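Local coordinates for putative cytoplasmic protein (Salmonella typhimurium LT2, PDB 2Q02) that is of unknown function but folds as a xylose isomerase-like TIM barrel, binds zinc and may act as an isomerase, at residues Phe9-Lys14 with Leu31-Val36; Ser186-Ser191 with Glu234-Arg239; Glu120-Leu125 with Arg159-Pro164; Ser147-Val152 with His175-Ala180; Asn54-Leu59 with Gln95-Arg100. One frame throughout, in Å; residues are numbered along the deposited sequence.

Contact 1: residues Phe9-Lys14 with Leu31-Val36; sequences FCINRK and LEFNKV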
# COMPACT_ATOMS: atom_id res chain seq x y z
N PHE A 9 4.67 -1.56 -12.34
CA PHE A 9 5.09 -0.68 -11.24
C PHE A 9 4.10 0.45 -11.02
O PHE A 9 3.49 0.96 -11.96
CB PHE A 9 6.52 -0.16 -11.46
CG PHE A 9 7.58 -1.21 -11.26
CD1 PHE A 9 7.79 -1.77 -10.00
CD2 PHE A 9 8.38 -1.63 -12.32
CE1 PHE A 9 8.74 -2.76 -9.79
CE2 PHE A 9 9.37 -2.62 -12.12
CZ PHE A 9 9.55 -3.19 -10.84
N CYS A 10 3.94 0.83 -9.75
CA CYS A 10 2.97 1.87 -9.33
C CYS A 10 3.68 2.85 -8.40
O CYS A 10 4.49 2.46 -7.57
CB CYS A 10 1.79 1.22 -8.58
SG CYS A 10 0.49 2.32 -7.94
N ILE A 11 3.39 4.13 -8.55
CA ILE A 11 4.01 5.11 -7.69
C ILE A 11 2.98 5.59 -6.68
O ILE A 11 1.97 6.21 -7.04
CB ILE A 11 4.61 6.29 -8.48
CG1 ILE A 11 5.41 5.79 -9.71
CG2 ILE A 11 5.47 7.15 -7.55
CD1 ILE A 11 6.52 4.81 -9.40
N ASN A 12 3.26 5.31 -5.41
CA ASN A 12 2.45 5.82 -4.32
C ASN A 12 2.77 7.32 -4.09
O ASN A 12 3.95 7.74 -4.11
CB ASN A 12 2.69 4.96 -3.06
CG ASN A 12 1.68 5.24 -1.97
OD1 ASN A 12 1.55 6.38 -1.52
ND2 ASN A 12 0.97 4.20 -1.51
N ARG A 13 1.72 8.12 -3.87
CA ARG A 13 1.88 9.56 -3.71
C ARG A 13 2.67 9.99 -2.46
O ARG A 13 3.06 11.15 -2.38
CB ARG A 13 0.53 10.28 -3.74
CG ARG A 13 0.67 11.78 -3.93
CD ARG A 13 -0.64 12.54 -3.84
NE ARG A 13 -0.43 13.99 -4.01
CZ ARG A 13 -1.20 14.94 -3.48
NH1 ARG A 13 -2.26 14.63 -2.75
NH2 ARG A 13 -0.91 16.22 -3.69
N LYS A 14 2.89 9.08 -1.50
CA LYS A 14 3.70 9.44 -0.31
C LYS A 14 5.13 9.85 -0.65
O LYS A 14 5.77 10.53 0.14
CB LYS A 14 3.73 8.29 0.71
CG LYS A 14 3.99 8.77 2.17
CD LYS A 14 2.70 9.18 2.87
CE LYS A 14 2.97 9.90 4.20
NZ LYS A 14 2.01 11.04 4.52
N LEU A 31 8.14 9.49 -16.38
CA LEU A 31 8.88 8.24 -16.11
C LEU A 31 8.30 7.01 -16.81
O LEU A 31 8.82 5.90 -16.66
CB LEU A 31 8.89 7.98 -14.60
CG LEU A 31 9.67 9.01 -13.79
CD1 LEU A 31 9.50 8.76 -12.30
CD2 LEU A 31 11.14 8.99 -14.18
N GLU A 32 7.21 7.22 -17.55
CA GLU A 32 6.55 6.17 -18.33
C GLU A 32 5.96 5.04 -17.50
O GLU A 32 6.02 3.88 -17.91
CB GLU A 32 7.46 5.62 -19.42
CG GLU A 32 7.50 6.47 -20.67
CD GLU A 32 8.51 5.97 -21.67
OE1 GLU A 32 9.72 5.98 -21.35
OE2 GLU A 32 8.09 5.57 -22.78
N PHE A 33 5.43 5.36 -16.31
CA PHE A 33 4.58 4.43 -15.56
C PHE A 33 3.14 4.85 -15.75
O PHE A 33 2.87 5.97 -16.15
CB PHE A 33 4.96 4.39 -14.08
CG PHE A 33 6.38 3.99 -13.85
CD1 PHE A 33 6.78 2.68 -14.10
CD2 PHE A 33 7.34 4.94 -13.49
CE1 PHE A 33 8.10 2.31 -13.94
CE2 PHE A 33 8.66 4.57 -13.32
CZ PHE A 33 9.05 3.26 -13.55
N ASN A 34 2.22 3.95 -15.48
CA ASN A 34 0.80 4.19 -15.73
C ASN A 34 -0.09 3.87 -14.52
O ASN A 34 -1.29 3.69 -14.66
CB ASN A 34 0.34 3.37 -16.95
CG ASN A 34 0.50 1.85 -16.75
OD1 ASN A 34 0.65 1.35 -15.63
ND2 ASN A 34 0.47 1.12 -17.85
N LYS A 35 0.51 3.82 -13.34
CA LYS A 35 -0.19 3.49 -12.10
C LYS A 35 0.25 4.38 -10.95
O LYS A 35 1.44 4.65 -10.79
CB LYS A 35 0.05 2.02 -11.72
CG LYS A 35 -0.61 1.04 -12.70
CD LYS A 35 -0.24 -0.43 -12.47
CE LYS A 35 -1.08 -1.33 -13.34
NZ LYS A 35 -0.80 -0.94 -14.71
N VAL A 36 -0.73 4.85 -10.18
CA VAL A 36 -0.47 5.57 -8.92
C VAL A 36 -1.41 5.15 -7.82
O VAL A 36 -2.39 4.46 -8.06
CB VAL A 36 -0.64 7.12 -9.06
CG1 VAL A 36 0.38 7.69 -10.00
CG2 VAL A 36 -2.07 7.47 -9.52
O HOH W 1 3.32 1.65 -14.44
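K35 O is gripped by two groups of the facing strand. I11 N donates to K35 O at 3.0 Å, nearly straight at 169°, from above the plane of the carbonyl. The CA-H of C10 adds a longer contact, C10 CA to K35 O 3.5 Å. This is parallel strand pairing in a TIM barrel. Helix 21-30 links strands 9-12 and 35-39 in a beta-alpha-beta unit. In the bridge pair of I11 and V36, V36 CA makes a CH...O contact of 3.1 Å to I11 O. Both side chains point to the same face of the sheet, I11 against I263 of helix 256-271 and V36 against F24 of helix 21-30. C10 has SG anti to the backbone N (chi1 179°), which sets SG 3.4 Å from V36 C. Just before strand 35-39 the F33 ring packs against F9 and I11, with F9 CB 3.8 Å from F33 CE1. The I11 side chain crosses F33 at about a right angle, with I11 CD1 4.2 Å from F33 CD2. A water at the edge of the F33 ring, in its plane, accepts from N34 N at 2.8 Å. It can donate to F9 O, but has more acceptors in reach than protons.

Contact 2: residues Ser186-Ser191 with Glu234-Arg239; sequences SRIDIS and ENMGYR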
# COMPACT_ATOMS: atom_id res chain seq x y z
N SER A 186 5.07 -21.74 2.60
CA SER A 186 4.14 -22.88 2.54
C SER A 186 2.67 -22.48 2.73
O SER A 186 1.78 -23.15 2.23
CB SER A 186 4.54 -23.95 3.57
OG SER A 186 4.80 -23.39 4.85
N ARG A 187 2.44 -21.38 3.44
CA ARG A 187 1.11 -21.04 3.92
C ARG A 187 0.46 -19.86 3.22
O ARG A 187 -0.76 -19.71 3.30
CB ARG A 187 1.15 -20.76 5.43
CG ARG A 187 1.85 -21.86 6.24
CD ARG A 187 1.13 -22.11 7.55
NE ARG A 187 -0.12 -22.84 7.29
CZ ARG A 187 -1.27 -22.66 7.95
NH1 ARG A 187 -1.38 -21.78 8.95
NH2 ARG A 187 -2.33 -23.39 7.61
N ILE A 188 1.24 -19.04 2.54
CA ILE A 188 0.69 -17.87 1.84
C ILE A 188 0.08 -18.23 0.50
O ILE A 188 0.62 -19.05 -0.25
CB ILE A 188 1.75 -16.74 1.63
CG1 ILE A 188 1.05 -15.39 1.42
CG2 ILE A 188 2.70 -17.06 0.46
CD1 ILE A 188 0.55 -14.77 2.72
N ASP A 189 -1.05 -17.61 0.21
CA ASP A 189 -1.68 -17.74 -1.09
C ASP A 189 -1.36 -16.52 -1.97
O ASP A 189 -1.87 -15.41 -1.73
CB ASP A 189 -3.19 -17.91 -0.93
CG ASP A 189 -3.79 -18.69 -2.04
OD1 ASP A 189 -3.18 -18.72 -3.14
OD2 ASP A 189 -4.87 -19.30 -1.81
N ILE A 190 -0.51 -16.74 -2.97
CA ILE A 190 -0.00 -15.67 -3.84
C ILE A 190 -1.10 -15.02 -4.64
O ILE A 190 -1.09 -13.80 -4.88
CB ILE A 190 1.05 -16.21 -4.81
CG1 ILE A 190 2.38 -16.43 -4.08
CG2 ILE A 190 1.23 -15.31 -6.06
CD1 ILE A 190 3.03 -15.14 -3.49
N SER A 191 -2.06 -15.83 -5.05
CA SER A 191 -3.19 -15.36 -5.83
C SER A 191 -4.09 -14.41 -5.04
O SER A 191 -4.83 -13.63 -5.64
CB SER A 191 -4.00 -16.56 -6.34
OG SER A 191 -4.88 -17.05 -5.33
N GLU A 234 7.97 -13.49 -7.30
CA GLU A 234 8.10 -13.83 -8.72
C GLU A 234 8.22 -15.34 -8.95
O GLU A 234 7.60 -15.88 -9.88
CB GLU A 234 9.30 -13.12 -9.35
CG GLU A 234 9.12 -11.63 -9.59
CD GLU A 234 7.79 -11.29 -10.26
OE1 GLU A 234 7.64 -11.53 -11.49
OE2 GLU A 234 6.91 -10.77 -9.55
N ASN A 235 9.01 -16.00 -8.11
CA ASN A 235 9.22 -17.44 -8.24
C ASN A 235 7.96 -18.22 -7.86
O ASN A 235 7.68 -19.26 -8.47
CB ASN A 235 10.43 -17.88 -7.42
CG ASN A 235 11.74 -17.42 -8.04
OD1 ASN A 235 11.95 -17.52 -9.25
ND2 ASN A 235 12.63 -16.89 -7.22
N MSE A 236 7.19 -17.70 -6.90
CA MSE A 236 5.92 -18.33 -6.49
C MSE A 236 4.72 -17.91 -7.36
O MSE A 236 3.59 -18.34 -7.10
CB MSE A 236 5.63 -18.01 -5.03
CG MSE A 236 6.63 -18.56 -4.01
SE MSE A 236 6.18 -17.74 -2.24
CE MSE A 236 4.35 -18.39 -2.04
N GLY A 237 4.98 -17.09 -8.37
CA GLY A 237 4.03 -16.84 -9.45
C GLY A 237 3.27 -15.52 -9.40
O GLY A 237 2.29 -15.35 -10.10
N TYR A 238 3.71 -14.57 -8.57
CA TYR A 238 3.02 -13.27 -8.48
C TYR A 238 3.19 -12.47 -9.76
O TYR A 238 4.33 -12.20 -10.15
CB TYR A 238 3.56 -12.45 -7.30
CG TYR A 238 2.87 -11.12 -7.08
CD1 TYR A 238 1.58 -11.06 -6.59
CD2 TYR A 238 3.53 -9.92 -7.31
CE1 TYR A 238 0.94 -9.81 -6.35
CE2 TYR A 238 2.91 -8.68 -7.07
CZ TYR A 238 1.62 -8.63 -6.59
OH TYR A 238 1.00 -7.42 -6.38
N ARG A 239 2.07 -12.07 -10.37
CA ARG A 239 2.05 -11.21 -11.55
C ARG A 239 1.36 -9.87 -11.28
O ARG A 239 0.97 -9.18 -12.22
CB ARG A 239 1.30 -11.91 -12.70
CG ARG A 239 1.96 -13.17 -13.20
CD ARG A 239 3.24 -12.85 -13.98
NE ARG A 239 4.12 -14.01 -14.05
CZ ARG A 239 5.15 -14.26 -13.23
NH1 ARG A 239 5.48 -13.40 -12.27
NH2 ARG A 239 5.87 -15.37 -13.39
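I190 is the bump of this contact, and it fits the bend made by M236, G237 and Y238. Its two branches divide the work. I190 CG1 lies against the side of M236, 3.7 Å from M236 CB. I190 CG2 presses on the turning backbone, 3.6 Å from Y238 N and 3.9 Å from G237 C. I190 CG2 also lies 3.9 Å from Y238 CB. M236, a selenomethionine, supplies a bump in return. Its chain bends at chi3 (60°), which puts CE into the hollow between two isoleucines. M236 CE is 3.3 Å from I188 CG2 and 3.4 Å from I190 CG1, so the packing is tight. I188 and M236 cross at about a right angle. Both segments are helix-to-strand links of the TIM barrel. Helix 180-187 leads to strand 193-198, and helix 226-235 leads to the neighbouring strand 242-244. A Schellman motif with G237 at positive phi ends the second helix. It turns the chain so that the backbone of Y238 receives I190. The Y238 side chain packs against I193 and V196 of strand 193-198. Its OH bonds to I241 O, and its ring meets Y242 edge-to-face.

Contact 3: residues Glu120-Leu125 with Arg159-Pro164; sequences EAIKRL and REAGSP
In I122 chi1 of -68° puts CG1 anti to the carbonyl carbon and CG2 anti to the backbone N, leaving CG2 as the branch that meets A161. In K123 chi1 of -76° puts CG anti to the carbonyl carbon. A161 CB rests against both, 3.7 Å from I122 CG2 and 3.8 Å from K123 CG. I122 CG2 also touches S163, beyond the helix end, at 3.6 Å from S163 CB. K123 is extended beyond CG and lies alongside the end of the helix. Its CG is 3.5 Å from A161 O, and its CE is 4.0 Å from A161 CA. K123 NZ and E160 OE2 stay 6.3 Å apart, so any attraction between these charges is probably modest. No hydrogen bond crosses the contact. The touching is by methyl and methylene groups, with the A161 carbonyl oxygen against K123. A Schellman motif with G162 at positive phi ends helix 151-161 and brings S163 back toward I122. The hydroxyl of S163 is hydrogen-bonded to S126 OG and F165 N. The contact joins two outer helices of the TIM barrel near its surface. Helix 115-130 precedes strand 135-138, and helix 151-161 precedes the adjacent strand 166-170. I122 also packs on I158 of helix 151-161, and it touches F76 of a loop.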
# COMPACT_ATOMS: atom_id res chain seq x y z
N GLU A 120 -15.96 -10.27 11.55
CA GLU A 120 -17.17 -9.47 11.47
C GLU A 120 -16.94 -8.14 10.74
O GLU A 120 -17.75 -7.71 9.93
CB GLU A 120 -17.81 -9.16 12.83
CG GLU A 120 -19.30 -8.78 12.71
CD GLU A 120 -20.15 -9.89 12.04
OE1 GLU A 120 -19.80 -11.09 12.19
OE2 GLU A 120 -21.17 -9.57 11.36
N ALA A 121 -15.83 -7.48 11.02
CA ALA A 121 -15.52 -6.22 10.33
C ALA A 121 -15.30 -6.41 8.82
O ALA A 121 -15.72 -5.59 8.00
CB ALA A 121 -14.30 -5.53 10.96
N ILE A 122 -14.63 -7.49 8.45
CA ILE A 122 -14.40 -7.79 7.04
C ILE A 122 -15.73 -8.06 6.35
O ILE A 122 -15.94 -7.55 5.23
CB ILE A 122 -13.41 -8.96 6.83
CG1 ILE A 122 -12.00 -8.56 7.27
CG2 ILE A 122 -13.34 -9.37 5.37
CD1 ILE A 122 -11.07 -9.75 7.42
N LYS A 123 -16.63 -8.82 6.98
CA LYS A 123 -17.96 -9.10 6.41
C LYS A 123 -18.73 -7.82 6.13
O LYS A 123 -19.25 -7.63 5.04
CB LYS A 123 -18.81 -10.01 7.32
CG LYS A 123 -18.42 -11.50 7.32
CD LYS A 123 -19.27 -12.31 8.32
CE LYS A 123 -19.04 -13.84 8.22
NZ LYS A 123 -19.35 -14.61 9.49
N ARG A 124 -18.83 -6.97 7.16
CA ARG A 124 -19.56 -5.70 7.06
C ARG A 124 -18.96 -4.77 6.01
O ARG A 124 -19.68 -4.13 5.23
CB ARG A 124 -19.57 -4.98 8.41
CG ARG A 124 -20.30 -3.63 8.34
CD ARG A 124 -20.63 -3.03 9.70
NE ARG A 124 -21.52 -1.87 9.54
CZ ARG A 124 -21.72 -0.92 10.46
NH1 ARG A 124 -21.07 -0.94 11.63
NH2 ARG A 124 -22.56 0.08 10.19
N LEU A 125 -17.64 -4.66 6.01
CA LEU A 125 -16.96 -3.83 5.04
C LEU A 125 -17.04 -4.40 3.64
O LEU A 125 -17.04 -3.65 2.69
CB LEU A 125 -15.48 -3.61 5.42
CG LEU A 125 -15.21 -2.69 6.62
CD1 LEU A 125 -13.81 -2.89 7.16
CD2 LEU A 125 -15.44 -1.24 6.28
N ARG A 159 -11.05 -15.46 4.18
CA ARG A 159 -11.75 -16.67 3.77
C ARG A 159 -12.90 -17.01 4.69
O ARG A 159 -13.98 -17.39 4.24
CB ARG A 159 -10.82 -17.88 3.69
CG ARG A 159 -9.75 -17.80 2.63
CD ARG A 159 -9.17 -19.15 2.33
NE ARG A 159 -8.48 -19.74 3.49
CZ ARG A 159 -7.20 -19.52 3.82
NH1 ARG A 159 -6.44 -18.71 3.11
NH2 ARG A 159 -6.68 -20.13 4.88
N GLU A 160 -12.69 -16.89 5.99
CA GLU A 160 -13.74 -17.19 6.96
C GLU A 160 -14.91 -16.22 6.83
O GLU A 160 -16.07 -16.60 7.01
CB GLU A 160 -13.12 -17.10 8.34
CG GLU A 160 -13.97 -17.59 9.45
CD GLU A 160 -13.26 -17.41 10.75
OE1 GLU A 160 -12.04 -17.73 10.81
OE2 GLU A 160 -13.92 -16.94 11.70
N ALA A 161 -14.59 -14.97 6.50
CA ALA A 161 -15.57 -13.93 6.22
C ALA A 161 -16.32 -14.12 4.88
O ALA A 161 -17.35 -13.47 4.65
CB ALA A 161 -14.89 -12.57 6.23
N GLY A 162 -15.82 -15.01 4.02
CA GLY A 162 -16.40 -15.22 2.69
C GLY A 162 -16.27 -13.98 1.81
O GLY A 162 -17.16 -13.69 1.00
N SER A 163 -15.16 -13.25 1.97
CA SER A 163 -14.97 -11.95 1.35
C SER A 163 -14.15 -12.02 0.08
O SER A 163 -13.24 -12.84 -0.04
CB SER A 163 -14.26 -11.03 2.35
OG SER A 163 -13.69 -9.88 1.72
N PRO A 164 -14.42 -11.15 -0.89
CA PRO A 164 -13.55 -11.03 -2.07
C PRO A 164 -12.28 -10.19 -1.85
O PRO A 164 -11.48 -10.05 -2.77
CB PRO A 164 -14.44 -10.27 -3.07
CG PRO A 164 -15.27 -9.38 -2.18
CD PRO A 164 -15.55 -10.20 -0.95

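Contact 4: residues Ser147-Val152 with His175-Ala180; sequences SLRSAV and HLYEEA
R149 crosses Y177 obliquely in a contact between two loop regions of the TIM barrel. R149 lies on the link from strand 135-138 to helix 151-161. Y177 follows helix 171-176 and opens a type I turn, Y177 to A180, that leads into helix 180-187. R149 CB starts 3.9 Å from Y177 CD1. The chain then bends at chi3 (61°), turning NE back to 4.0 Å from the same Y177 CD1. R149 CZ comes closer, 3.7 Å from Y177 CD1. That ring carbon stands over the centre of one guanidinium face. The two planes are 79° apart, so the groups are not stacked flat. At the tip the two terminal nitrogens part. NH1 lies in the plane of the Y177 ring, at its edge, and makes a weak, bent salt-bridge bond to E179, R149 NH1 to E179 OE2 3.4 Å. NH2 is hydrogen-bonded to G142 O. L176 O, near the guanidinium plane at its edge, is 3.5 Å from R149 NH2 but not hydrogen-bonded to it. The backbone at R149 C and S150 N lies over one face of the Y177 ring. E179 C and A180 N of the turn lie over the opposite face, toward the rim. S150 is the N-cap of helix 151-161, and its OG bonds to W153 N. Its methylene rests on the tyrosine, with S150 CB 3.6 Å from Y177 CE2.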
# COMPACT_ATOMS: atom_id res chain seq x y z
N SER A 147 -2.70 -5.20 15.84
CA SER A 147 -3.70 -6.23 16.09
C SER A 147 -3.76 -7.29 14.99
O SER A 147 -4.43 -8.29 15.14
CB SER A 147 -5.10 -5.61 16.26
OG SER A 147 -5.57 -5.08 15.03
N LEU A 148 -3.07 -7.06 13.88
CA LEU A 148 -3.10 -7.97 12.74
C LEU A 148 -1.77 -7.84 11.96
O LEU A 148 -1.59 -6.91 11.17
CB LEU A 148 -4.32 -7.67 11.84
CG LEU A 148 -4.49 -8.48 10.55
CD1 LEU A 148 -4.64 -10.00 10.82
CD2 LEU A 148 -5.67 -8.00 9.71
N ARG A 149 -0.85 -8.75 12.22
CA ARG A 149 0.53 -8.67 11.74
C ARG A 149 0.89 -9.67 10.64
O ARG A 149 1.80 -9.43 9.84
CB ARG A 149 1.45 -8.94 12.93
CG ARG A 149 1.09 -8.12 14.13
CD ARG A 149 1.98 -8.49 15.28
NE ARG A 149 3.38 -8.23 14.98
CZ ARG A 149 4.40 -8.89 15.50
NH1 ARG A 149 4.20 -9.88 16.35
NH2 ARG A 149 5.64 -8.54 15.16
N SER A 150 0.19 -10.81 10.63
CA SER A 150 0.46 -11.89 9.68
C SER A 150 -0.42 -11.77 8.46
O SER A 150 -1.66 -11.69 8.57
CB SER A 150 0.25 -13.26 10.32
OG SER A 150 0.30 -14.29 9.34
N ALA A 151 0.22 -11.75 7.30
CA ALA A 151 -0.48 -11.82 6.02
C ALA A 151 -1.20 -13.17 5.85
O ALA A 151 -2.31 -13.21 5.31
CB ALA A 151 0.49 -11.57 4.87
N VAL A 152 -0.56 -14.25 6.32
CA VAL A 152 -1.14 -15.59 6.26
C VAL A 152 -2.47 -15.65 7.03
O VAL A 152 -3.48 -16.12 6.52
CB VAL A 152 -0.15 -16.64 6.83
CG1 VAL A 152 -0.86 -17.95 7.20
CG2 VAL A 152 0.98 -16.89 5.86
N HIS A 175 8.88 -7.46 7.11
CA HIS A 175 10.17 -7.47 7.78
C HIS A 175 10.03 -7.34 9.28
O HIS A 175 10.75 -8.00 10.03
CB HIS A 175 11.05 -6.35 7.24
CG HIS A 175 12.43 -6.33 7.79
ND1 HIS A 175 12.89 -5.32 8.61
CD2 HIS A 175 13.47 -7.18 7.63
CE1 HIS A 175 14.15 -5.54 8.92
NE2 HIS A 175 14.53 -6.67 8.34
N LEU A 176 9.09 -6.50 9.72
CA LEU A 176 8.87 -6.28 11.18
C LEU A 176 8.15 -7.44 11.86
O LEU A 176 8.35 -7.65 13.06
CB LEU A 176 8.10 -4.99 11.46
CG LEU A 176 8.95 -3.78 11.79
CD1 LEU A 176 9.67 -3.28 10.54
CD2 LEU A 176 8.05 -2.71 12.36
N TYR A 177 7.31 -8.16 11.12
CA TYR A 177 6.70 -9.38 11.64
C TYR A 177 7.76 -10.45 11.68
O TYR A 177 8.01 -11.10 10.68
CB TYR A 177 5.51 -9.85 10.79
CG TYR A 177 4.83 -11.09 11.34
CD1 TYR A 177 4.61 -11.24 12.71
CD2 TYR A 177 4.39 -12.10 10.49
CE1 TYR A 177 3.98 -12.37 13.21
CE2 TYR A 177 3.77 -13.24 10.99
CZ TYR A 177 3.56 -13.37 12.34
OH TYR A 177 2.95 -14.47 12.84
N GLU A 178 8.40 -10.62 12.83
CA GLU A 178 9.65 -11.38 12.88
C GLU A 178 9.45 -12.90 12.95
O GLU A 178 10.41 -13.68 12.89
CB GLU A 178 10.54 -10.88 14.03
CG GLU A 178 10.96 -9.41 13.86
CD GLU A 178 12.31 -9.10 14.48
OE1 GLU A 178 13.33 -9.59 13.92
OE2 GLU A 178 12.35 -8.37 15.50
N GLU A 179 8.19 -13.30 13.04
CA GLU A 179 7.80 -14.69 13.02
C GLU A 179 7.31 -15.05 11.62
O GLU A 179 6.73 -16.12 11.42
CB GLU A 179 6.70 -14.91 14.06
CG GLU A 179 7.13 -14.55 15.52
CD GLU A 179 6.91 -13.08 15.93
OE1 GLU A 179 7.73 -12.20 15.58
OE2 GLU A 179 5.92 -12.80 16.63
N ALA A 180 7.56 -14.18 10.64
CA ALA A 180 6.91 -14.24 9.32
C ALA A 180 7.44 -15.35 8.45
O ALA A 180 6.66 -15.92 7.69
CB ALA A 180 7.06 -12.93 8.57

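Contact 5: residues Asn54-Leu59 with Gln95-Arg100; sequences NQVRNL and QGVGAR
R57 brings its guanidinium up to the carbonyls of the last turn of helix 81-97. R57 NE is 3.0 Å from G96 O. R57 NH2 is 2.9 Å from Q95 O, but there the angle is poor for a hydrogen bond. The contact joins two neighbouring outer helices of the TIM barrel, 53-62 and 81-97. The arginine chain is extended from CG to NE and runs past the helix end, with R57 CG 3.4 Å from G96 O. Its positive charge may be favoured by these carbonyls at the C-terminus of the helix. G98 has positive phi and is the C-prime residue of a Schellman motif. Its CA lies over one face of the R57 guanidinium, toward the rim. On the buried side two valines meet. V97 also packs on I67 and I70 of strand 66-73, and both V56 and V97 touch T48. V56 CG1 is anti to its backbone N (chi1 179°) and lies 3.7 Å from V97 CG1.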
# COMPACT_ATOMS: atom_id res chain seq x y z
N ASN A 54 -14.03 15.22 -10.62
CA ASN A 54 -13.92 15.37 -12.06
C ASN A 54 -12.55 15.88 -12.52
O ASN A 54 -11.97 15.40 -13.50
CB ASN A 54 -14.99 16.35 -12.53
CG ASN A 54 -15.62 15.95 -13.84
OD1 ASN A 54 -15.45 16.62 -14.86
ND2 ASN A 54 -16.36 14.86 -13.81
N GLN A 55 -12.04 16.87 -11.80
CA GLN A 55 -10.73 17.42 -12.08
C GLN A 55 -9.68 16.32 -11.98
O GLN A 55 -8.84 16.17 -12.87
CB GLN A 55 -10.44 18.61 -11.15
CG GLN A 55 -11.27 19.86 -11.46
CD GLN A 55 -11.09 20.97 -10.43
OE1 GLN A 55 -11.54 20.87 -9.29
NE2 GLN A 55 -10.45 22.05 -10.84
N VAL A 56 -9.76 15.52 -10.92
CA VAL A 56 -8.78 14.46 -10.67
C VAL A 56 -8.88 13.34 -11.70
O VAL A 56 -7.86 12.81 -12.15
CB VAL A 56 -8.94 13.90 -9.25
CG1 VAL A 56 -7.94 12.77 -8.98
CG2 VAL A 56 -8.74 15.00 -8.23
N ARG A 57 -10.11 12.99 -12.08
CA ARG A 57 -10.35 12.02 -13.15
C ARG A 57 -9.73 12.47 -14.46
O ARG A 57 -9.05 11.70 -15.13
CB ARG A 57 -11.85 11.82 -13.41
CG ARG A 57 -12.55 10.78 -12.56
CD ARG A 57 -13.87 10.41 -13.23
NE ARG A 57 -14.82 9.80 -12.30
CZ ARG A 57 -15.22 8.51 -12.29
NH1 ARG A 57 -14.77 7.62 -13.18
NH2 ARG A 57 -16.09 8.12 -11.37
N ASN A 58 -9.99 13.72 -14.83
CA ASN A 58 -9.45 14.30 -16.07
C ASN A 58 -7.93 14.34 -16.09
O ASN A 58 -7.33 14.11 -17.15
CB ASN A 58 -9.99 15.71 -16.30
CG ASN A 58 -11.49 15.73 -16.56
OD1 ASN A 58 -12.16 14.70 -16.46
ND2 ASN A 58 -12.02 16.90 -16.88
N LEU A 59 -7.32 14.64 -14.94
CA LEU A 59 -5.87 14.63 -14.79
C LEU A 59 -5.31 13.22 -15.01
O LEU A 59 -4.40 13.02 -15.82
CB LEU A 59 -5.46 15.17 -13.41
CG LEU A 59 -5.62 16.68 -13.20
CD1 LEU A 59 -5.22 17.07 -11.79
CD2 LEU A 59 -4.82 17.49 -14.21
N GLN A 95 -14.56 6.05 -5.49
CA GLN A 95 -15.51 6.01 -6.58
C GLN A 95 -15.37 7.26 -7.47
O GLN A 95 -15.34 7.15 -8.70
CB GLN A 95 -16.91 5.87 -6.02
CG GLN A 95 -18.00 5.67 -7.04
CD GLN A 95 -19.34 5.56 -6.38
OE1 GLN A 95 -19.69 6.38 -5.52
NE2 GLN A 95 -20.08 4.53 -6.73
N GLY A 96 -15.26 8.43 -6.85
CA GLY A 96 -15.18 9.70 -7.57
C GLY A 96 -13.93 9.91 -8.40
O GLY A 96 -14.02 10.46 -9.50
N VAL A 97 -12.77 9.50 -7.90
CA VAL A 97 -11.52 9.64 -8.69
C VAL A 97 -11.30 8.48 -9.65
O VAL A 97 -10.44 8.55 -10.51
CB VAL A 97 -10.24 9.81 -7.80
CG1 VAL A 97 -10.40 11.01 -6.87
CG2 VAL A 97 -9.91 8.52 -7.04
N GLY A 98 -12.08 7.41 -9.50
CA GLY A 98 -11.92 6.22 -10.32
C GLY A 98 -10.90 5.23 -9.76
O GLY A 98 -10.31 4.44 -10.51
N ALA A 99 -10.70 5.26 -8.44
CA ALA A 99 -9.79 4.33 -7.79
C ALA A 99 -10.41 2.93 -7.72
O ALA A 99 -11.60 2.75 -7.40
CB ALA A 99 -9.43 4.81 -6.41
N ARG A 100 -9.59 1.94 -8.01
CA ARG A 100 -10.00 0.55 -8.07
C ARG A 100 -10.23 -0.03 -6.66
O ARG A 100 -11.15 -0.80 -6.44
CB ARG A 100 -8.87 -0.24 -8.74
CG ARG A 100 -9.16 -1.72 -8.97
CD ARG A 100 -8.19 -2.29 -10.05
NE ARG A 100 -7.06 -3.03 -9.48
CZ ARG A 100 -5.92 -3.29 -10.12
NH1 ARG A 100 -5.70 -2.87 -11.36
NH2 ARG A 100 -4.98 -3.98 -9.51

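All five contacts belong to one TIM barrel. Contact 1 lies in the strand layer; the others join outer helices and loops. Contacts 2 and 4 touch: I188 CD1 is 3.8 Å from V152 N. Contacts 3 and 4 share helix 151-161, with nearest atoms about 5 Å apart. Contacts 1 and 5 come equally near, strand 35-39 being followed by helix 53-62. Zinc is bound by E139, D170, H197 and E245. The side chain of C10 in contact 1 is about 7 Å from that of H197, and that of L176 in contact 4 about 8 Å from that of D170. A second zinc ion, apart from that site, lies about 5 Å from the K123 side chain in contact 3. Contact 5 is remote from the metal-binding residues.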